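Long-range contact in OmpT protein (Vibrio cholerae serotype O1, PDB 6EHE), which probably acts as a general diffusion porin, a membrane-spanning beta barrel that lets small solutes pass the outer membrane: residues Q140-L145 with G161-K166. Numbering follows the deposited sequence.
Sequences QELAEL and GQNRDK. With C8E ((hydroxyethyloxy)tri(ethyloxy)octane), chain E; C8E ((hydroxyethyloxy)tri(ethyloxy)octane), chain I.
Q140 reaches across to N163 and D165 of the neighbouring strand, at one end of an antiparallel ladder between strands 141-151 and 154-175, a hairpin of the porin barrel. Q140 CB is pressed to 3.0 Å from R164 O, Q140 CG lies 3.7 Å from D165 OD2, and Q140 CD passes 3.6 Å from D165 OD2 before the amide splits. Q140 OE1 accepts from N163 ND2 (3.0 Å), while Q140 NE2 donates to D165 OD2 (2.7 Å), meeting it from above the carboxylate plane, and also to L107 O. Glutamine suits this place because one flat group both accepts and donates. N163 matches it: with CG anti to its backbone N (chi1 175°), its ND2 spends a second, nearly straight bond on E141 O (2.9 Å). R164 N approaches that oxygen from the opposite face, so two donors grip it. L142 adds an apolar touch, CD1 to N163 CB.

On the other face, E141 and R164 lie side by side, E141 OE2 3.5 Å from R164 CD; R164 pairs with D185, and E141 OE1 makes a long salt bridge to K166 NZ (3.8 Å). A143 and L145 meet a detergent molecule, as befits apolar side chains on the barrel's outside. Bonds at both ends of the Q140 amide, and two from N163 ND2, fix each amide's flip, whereas the E141 carboxylate probably adds a weaker, less directional attraction.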
ATOM      1  N   GLN A 140       7.699   9.665 -11.861  1.00 55.26           N
ATOM      2  CA  GLN A 140       6.408   9.517 -12.478  1.00 42.01           C
ATOM      3  C   GLN A 140       5.537  10.718 -12.134  1.00 39.74           C
ATOM      4  O   GLN A 140       5.887  11.550 -11.296  1.00 43.17           O
ATOM      5  CB  GLN A 140       5.748   8.227 -11.995  1.00 42.18           C
ATOM      6  CG  GLN A 140       6.600   6.948 -12.085  1.00 40.53           C
ATOM      7  CD  GLN A 140       5.883   5.742 -11.428  1.00 39.52           C
ATOM      8  OE1 GLN A 140       4.997   5.923 -10.579  1.00 39.73           O
ATOM      9  NE2 GLN A 140       6.255   4.520 -11.826  1.00 33.84           N
ATOM     10  N   GLU A 141       4.399  10.813 -12.812  1.00 34.24           N
ATOM     11  CA  GLU A 141       3.364  11.768 -12.466  1.00 42.78           C
ATOM     12  C   GLU A 141       2.415  11.099 -11.485  1.00 38.51           C
ATOM     13  O   GLU A 141       2.078   9.928 -11.642  1.00 37.56           O
ATOM     14  CB  GLU A 141       2.581  12.234 -13.705  1.00 40.51           C
ATOM     15  CG  GLU A 141       3.247  13.336 -14.539  1.00 49.78           C
ATOM     16  CD  GLU A 141       2.912  13.268 -16.050  1.00 52.12           C
ATOM     17  OE1 GLU A 141       3.856  13.388 -16.879  1.00 45.16           O
ATOM     18  OE2 GLU A 141       1.717  13.101 -16.403  1.00 46.80           O
ATOM     19  N   LEU A 142       1.969  11.850 -10.484  1.00 38.44           N
ATOM     20  CA  LEU A 142       0.993  11.320  -9.552  1.00 34.66           C
ATOM     21  C   LEU A 142       0.084  12.433  -9.077  1.00 34.58           C
ATOM     22  O   LEU A 142       0.550  13.508  -8.720  1.00 35.09           O
ATOM     23  CB  LEU A 142       1.671  10.686  -8.347  1.00 31.90           C
ATOM     24  CG  LEU A 142       0.694  10.004  -7.418  1.00 33.77           C
ATOM     25  CD1 LEU A 142       0.282   8.645  -8.009  1.00 32.94           C
ATOM     26  CD2 LEU A 142       1.347   9.850  -6.062  1.00 33.11           C
ATOM     27  N   ALA A 143      -1.200  12.152  -9.006  1.00 30.60           N
ATOM     28  CA  ALA A 143      -2.115  13.125  -8.440  1.00 37.62           C
ATOM     29  C   ALA A 143      -3.221  12.334  -7.777  1.00 36.35           C
ATOM     30  O   ALA A 143      -3.819  11.469  -8.422  1.00 37.25           O
ATOM     31  CB  ALA A 143      -2.687  14.073  -9.511  1.00 31.93           C
ATOM     32  N   GLU A 144      -3.487  12.626  -6.509  1.00 33.18           N
ATOM     33  CA  GLU A 144      -4.357  11.779  -5.718  1.00 31.87           C
ATOM     34  C   GLU A 144      -5.173  12.639  -4.760  1.00 37.47           C
ATOM     35  O   GLU A 144      -4.694  13.665  -4.240  1.00 32.00           O
ATOM     36  CB  GLU A 144      -3.537  10.748  -4.941  1.00 28.39           C
ATOM     37  CG  GLU A 144      -3.144   9.535  -5.789  1.00 36.85           C
ATOM     38  CD  GLU A 144      -2.332   8.501  -5.031  1.00 33.61           C
ATOM     39  OE1 GLU A 144      -1.838   8.849  -3.930  1.00 34.12           O
ATOM     40  OE2 GLU A 144      -2.157   7.367  -5.542  1.00 33.74           O
ATOM     41  N   LEU A 145      -6.406  12.191  -4.520  1.00 30.09           N
ATOM     42  CA  LEU A 145      -7.346  12.875  -3.648  1.00 31.17           C
ATOM     43  C   LEU A 145      -8.311  11.851  -3.090  1.00 32.55           C
ATOM     44  O   LEU A 145      -8.925  11.123  -3.874  1.00 35.93           O
ATOM     45  CB  LEU A 145      -8.133  13.957  -4.407  1.00 36.91           C
ATOM     46  CG  LEU A 145      -9.313  14.526  -3.605  1.00 35.59           C
ATOM     47  CD1 LEU A 145      -8.767  15.242  -2.378  1.00 32.17           C
ATOM     48  CD2 LEU A 145     -10.143  15.472  -4.432  1.00 36.37           C
ATOM     49  N   GLY A 161      -7.187   8.721  -8.124  1.00 34.38           N
ATOM     50  CA  GLY A 161      -6.236   9.599  -8.772  1.00 35.43           C
ATOM     51  C   GLY A 161      -5.629   8.939  -9.988  1.00 33.13           C
ATOM     52  O   GLY A 161      -6.212   8.027 -10.582  1.00 36.02           O
ATOM     53  N   GLN A 162      -4.438   9.401 -10.333  1.00 35.72           N
ATOM     54  CA  GLN A 162      -3.869   9.025 -11.614  1.00 35.95           C
ATOM     55  C   GLN A 162      -2.368   9.113 -11.518  1.00 32.86           C
ATOM     56  O   GLN A 162      -1.838  10.081 -10.971  1.00 36.31           O
ATOM     57  CB  GLN A 162      -4.389   9.934 -12.730  1.00 37.90           C
ATOM     58  CG  GLN A 162      -3.598   9.877 -14.015  1.00 46.00           C
ATOM     59  CD  GLN A 162      -4.179  10.812 -15.062  1.00 48.99           C
ATOM     60  OE1 GLN A 162      -5.359  10.706 -15.380  1.00 49.05           O
ATOM     61  NE2 GLN A 162      -3.364  11.742 -15.581  1.00 44.65           N
ATOM     62  N   ASN A 163      -1.706   8.137 -12.133  1.00 32.92           N
ATOM     63  CA  ASN A 163      -0.291   7.847 -11.950  1.00 34.41           C
ATOM     64  C   ASN A 163       0.262   7.483 -13.321  1.00 37.37           C
ATOM     65  O   ASN A 163      -0.209   6.532 -13.949  1.00 41.72           O
ATOM     66  CB  ASN A 163      -0.139   6.690 -10.940  1.00 30.20           C
ATOM     67  CG  ASN A 163       1.297   6.203 -10.756  1.00 31.89           C
ATOM     68  OD1 ASN A 163       1.506   5.017 -10.524  1.00 37.62           O
ATOM     69  ND2 ASN A 163       2.281   7.104 -10.815  1.00 34.30           N
ATOM     70  N   ARG A 164       1.234   8.232 -13.806  1.00 34.34           N
ATOM     71  CA  ARG A 164       1.770   8.008 -15.137  1.00 38.76           C
ATOM     72  C   ARG A 164       3.259   7.722 -15.058  1.00 39.12           C
ATOM     73  O   ARG A 164       4.006   8.472 -14.420  1.00 37.94           O
ATOM     74  CB  ARG A 164       1.514   9.211 -16.044  1.00 43.10           C
ATOM     75  CG  ARG A 164       1.843   8.954 -17.519  1.00 44.55           C
ATOM     76  CD  ARG A 164       1.616  10.208 -18.364  1.00 43.32           C
ATOM     77  NE  ARG A 164       1.950   9.946 -19.753  1.00 41.17           N
ATOM     78  CZ  ARG A 164       1.971  10.867 -20.701  1.00 46.98           C
ATOM     79  NH1 ARG A 164       1.654  12.117 -20.414  1.00 53.04           N
ATOM     80  NH2 ARG A 164       2.301  10.526 -21.938  1.00 53.79           N
ATOM     81  N   ASP A 165       3.685   6.635 -15.695  1.00 31.13           N
ATOM     82  CA  ASP A 165       5.104   6.342 -15.868  1.00 42.21           C
ATOM     83  C   ASP A 165       5.377   6.350 -17.360  1.00 37.65           C
ATOM     84  O   ASP A 165       4.855   5.505 -18.090  1.00 37.68           O
ATOM     85  CB  ASP A 165       5.491   5.001 -15.245  1.00 38.76           C
ATOM     86  CG  ASP A 165       7.007   4.820 -15.121  1.00 42.38           C
ATOM     87  OD1 ASP A 165       7.760   5.420 -15.940  1.00 40.58           O
ATOM     88  OD2 ASP A 165       7.443   4.070 -14.210  1.00 36.59           O
ATOM     89  N   LYS A 166       6.178   7.305 -17.803  1.00 40.09           N
ATOM     90  CA  LYS A 166       6.497   7.476 -19.213  1.00 45.62           C
ATOM     91  C   LYS A 166       7.537   6.478 -19.708  1.00 40.83           C
ATOM     92  O   LYS A 166       7.799   6.427 -20.914  1.00 47.17           O
ATOM     93  CB  LYS A 166       6.975   8.914 -19.473  1.00 37.24           C
ATOM     94  CG  LYS A 166       5.852   9.960 -19.398  1.00 42.23           C
ATOM     95  CD  LYS A 166       6.372  11.350 -19.741  1.00 48.05           C
ATOM     96  CE  LYS A 166       5.274  12.390 -19.712  1.00 40.35           C
ATOM     97  NZ  LYS A 166       5.808  13.737 -20.074  1.00 54.78           N
TER
HETATM   98  C1  C8E E 404      -1.420  19.068  -2.626  1.00 35.40           C
HETATM   99  C2  C8E E 404      -2.731  18.541  -3.229  1.00 40.83           C
HETATM  100  C3  C8E E 404      -2.728  18.512  -4.761  1.00 39.72           C
HETATM  101  C4  C8E E 404      -3.484  17.282  -5.286  1.00 41.07           C
HETATM  102  C5  C8E E 404      -4.224  17.495  -6.609  1.00 44.14           C
HETATM  103  C6  C8E E 404      -4.889  16.171  -6.968  1.00 45.24           C
HETATM  104  C7  C8E E 404      -6.292  16.337  -7.557  1.00 50.96           C
HETATM  105  C8  C8E E 404      -7.061  15.019  -7.500  1.00 50.92           C
HETATM  106  O9  C8E E 404      -7.406  14.522  -8.779  1.00 59.40           O
HETATM  107  C10 C8E E 404      -6.367  13.779  -9.381  1.00 46.70           C
HETATM  108  C11 C8E E 404      -6.946  12.945 -10.521  1.00 49.07           C
HETATM  109  O12 C8E E 404      -6.772  13.603 -11.757  1.00 51.00           O
HETATM  110  C1  C8E I 408     -10.834   4.893 -13.586  1.00 39.81           C
HETATM  111  C2  C8E I 408     -11.863   5.404 -12.582  1.00 43.98           C
HETATM  112  C3  C8E I 408     -12.253   6.859 -12.866  1.00 53.29           C
HETATM  113  C4  C8E I 408     -11.019   7.763 -12.890  1.00 54.69           C
HETATM  114  C5  C8E I 408     -11.074   8.854 -11.809  1.00 62.20           C
HETATM  115  C6  C8E I 408      -9.699   9.121 -11.167  1.00 51.37           C
HETATM  116  C7  C8E I 408      -9.712  10.384 -10.291  1.00 52.48           C
HETATM  117  C8  C8E I 408     -10.826  10.335  -9.239  1.00 46.09           C
HETATM  118  O9  C8E I 408     -10.346  10.838  -7.995  1.00 53.20           O
HETATM  119  C10 C8E I 408     -10.936  12.043  -7.530  1.00 49.84           C